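Local atomic coordinates of beta-lactamase (Klebsiella pneumoniae, PDB entry 6KBY), a protein that probably hydrolyses beta-lactam antibiotics as a class C serine beta-lactamase and binds adenosine monophosphate in its active site. Residues 348-351 against 352-356. Sequence-based numbering, arbitrary orientation.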
loop_
_atom_site.group_PDB
_atom_site.type_symbol
_atom_site.label_atom_id
_atom_site.label_comp_id
_atom_site.label_asym_id
_atom_site.label_seq_id
_atom_site.Cartn_x
_atom_site.Cartn_y
_atom_site.Cartn_z
ATOM N N LYS A 348 0.081 -2.397 16.294
ATOM C CA LYS A 348 -0.535 -3.697 16.490
ATOM C C LYS A 348 -1.400 -3.954 15.268
ATOM O O LYS A 348 -1.995 -3.023 14.718
ATOM C CB LYS A 348 -1.371 -3.762 17.774
ATOM C CG LYS A 348 -2.077 -5.099 17.976
ATOM C CD LYS A 348 -2.702 -5.211 19.350
ATOM C CE LYS A 348 -1.664 -5.567 20.392
ATOM N NZ LYS A 348 -1.193 -6.976 20.235
ATOM N N ASN A 349 -1.425 -5.204 14.819
ATOM C CA ASN A 349 -2.249 -5.618 13.686
ATOM C C ASN A 349 -3.661 -5.866 14.207
ATOM O O ASN A 349 -3.954 -6.935 14.751
ATOM C CB ASN A 349 -1.647 -6.878 13.072
ATOM C CG ASN A 349 -2.416 -7.389 11.866
ATOM O OD1 ASN A 349 -3.545 -6.978 11.594
ATOM N ND2 ASN A 349 -1.803 -8.315 11.141
ATOM N N TYR A 350 -4.539 -4.881 14.047
ATOM C CA TYR A 350 -5.939 -4.992 14.431
ATOM C C TYR A 350 -6.799 -5.058 13.173
ATOM O O TYR A 350 -6.353 -4.722 12.074
ATOM C CB TYR A 350 -6.347 -3.832 15.352
ATOM C CG TYR A 350 -6.359 -2.490 14.661
ATOM C CD1 TYR A 350 -5.177 -1.822 14.352
ATOM C CD2 TYR A 350 -7.558 -1.892 14.303
ATOM C CE1 TYR A 350 -5.197 -0.601 13.702
ATOM C CE2 TYR A 350 -7.582 -0.673 13.655
ATOM C CZ TYR A 350 -6.400 -0.032 13.358
ATOM O OH TYR A 350 -6.441 1.177 12.705
ATOM N N SER A 351 -8.042 -5.492 13.336
ATOM C CA SER A 351 -8.800 -5.965 12.184
ATOM C C SER A 351 -9.090 -4.868 11.163
ATOM O O SER A 351 -9.326 -3.701 11.494
ATOM C CB SER A 351 -10.086 -6.667 12.615
ATOM O OG SER A 351 -10.958 -5.775 13.275
ATOM N N ILE A 352 -9.072 -5.274 9.898
ATOM C CA ILE A 352 -9.240 -4.340 8.791
ATOM C C ILE A 352 -10.592 -3.640 8.845
ATOM O O ILE A 352 -10.692 -2.448 8.536
ATOM C CB ILE A 352 -8.994 -5.059 7.453
ATOM C CG1 ILE A 352 -7.487 -5.193 7.214
ATOM C CG2 ILE A 352 -9.647 -4.315 6.310
ATOM C CD1 ILE A 352 -7.125 -6.120 6.077
ATOM N N ASP A 353 -11.652 -4.354 9.239
ATOM C CA ASP A 353 -12.967 -3.717 9.301
ATOM C C ASP A 353 -12.948 -2.486 10.202
ATOM O O ASP A 353 -13.610 -1.486 9.911
ATOM C CB ASP A 353 -14.030 -4.713 9.767
ATOM C CG ASP A 353 -13.882 -5.078 11.222
ATOM O OD1 ASP A 353 -12.861 -5.696 11.565
ATOM O OD2 ASP A 353 -14.775 -4.736 12.027
ATOM N N GLN A 354 -12.184 -2.536 11.296
ATOM C CA GLN A 354 -12.089 -1.377 12.176
ATOM C C GLN A 354 -11.306 -0.240 11.532
ATOM O O GLN A 354 -11.679 0.930 11.676
ATOM C CB GLN A 354 -11.451 -1.775 13.501
ATOM C CG GLN A 354 -12.272 -2.759 14.297
ATOM C CD GLN A 354 -11.612 -3.068 15.609
ATOM O OE1 GLN A 354 -11.781 -2.340 16.583
ATOM N NE2 GLN A 354 -10.828 -4.132 15.637
ATOM N N ARG A 355 -10.206 -0.557 10.837
ATOM C CA ARG A 355 -9.451 0.486 10.142
ATOM C C ARG A 355 -10.346 1.218 9.157
ATOM O O ARG A 355 -10.382 2.456 9.115
ATOM C CB ARG A 355 -8.281 -0.131 9.369
ATOM C CG ARG A 355 -7.380 -1.014 10.192
ATOM C CD ARG A 355 -6.225 -1.567 9.377
ATOM N NE ARG A 355 -5.698 -2.771 10.006
ATOM C CZ ARG A 355 -4.747 -3.539 9.476
ATOM N NH1 ARG A 355 -4.193 -3.216 8.311
ATOM N NH2 ARG A 355 -4.355 -4.634 10.119
ATOM N N VAL A 356 -11.070 0.452 8.344
ATOM C CA VAL A 356 -11.897 1.023 7.292
ATOM C C VAL A 356 -13.042 1.836 7.881
ATOM O O VAL A 356 -13.363 2.927 7.398
ATOM C CB VAL A 356 -12.409 -0.126 6.407
ATOM C CG1 VAL A 356 -13.495 0.370 5.479
ATOM C CG2 VAL A 356 -11.250 -0.775 5.651
#
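The Tyr350 ring carries the Arg355 side chain over one face, with NE above its centre, while Gln354 CB sits at the ring edge, 4.0 Å from Tyr350 CD2. Closest to that face is the aliphatic part of the arginine, Arg355 CG, 3.5 Å from Tyr350 CZ; the guanidinium plane is turned 49° from the ring, and with Arg355 CZ 5.3 Å from the centroid any cation-pi attraction is weak. Ile352 CG1 covers one face of the guanidinium. At its edge, Arg355 NE (2.9 Å) and NH2 (2.8 Å) both donate to Tyr350 O, which fixes the rotation of the guanidinium; Asn349 OD1 lies in the same plane, 2.9 Å from Arg355 NH2, but the angle is too poor for a hydrogen bond. The contact closes the end of the loop that leads from strand 340-346 into helix 352-364, which packs on the antiparallel sheet of the class C fold. Arg355 NH2 also makes a hydrogen bond with OG of Ser324, a residue of the AMP pocket, tying the helix start to the active-site wall. Ser351 occupies the N-cap position without a side-chain capping bond: OG lies between the backbone N and the carbonyl carbon (chi1 64°), from where Ser351 OG donates to Asp353 OD1 (2.6 Å) and accepts a nearly straight bond (167°) from Gln354 NE2, while Gln354 OE1 takes a hydrogen bond from Asn30 ND2 of helix 11-30.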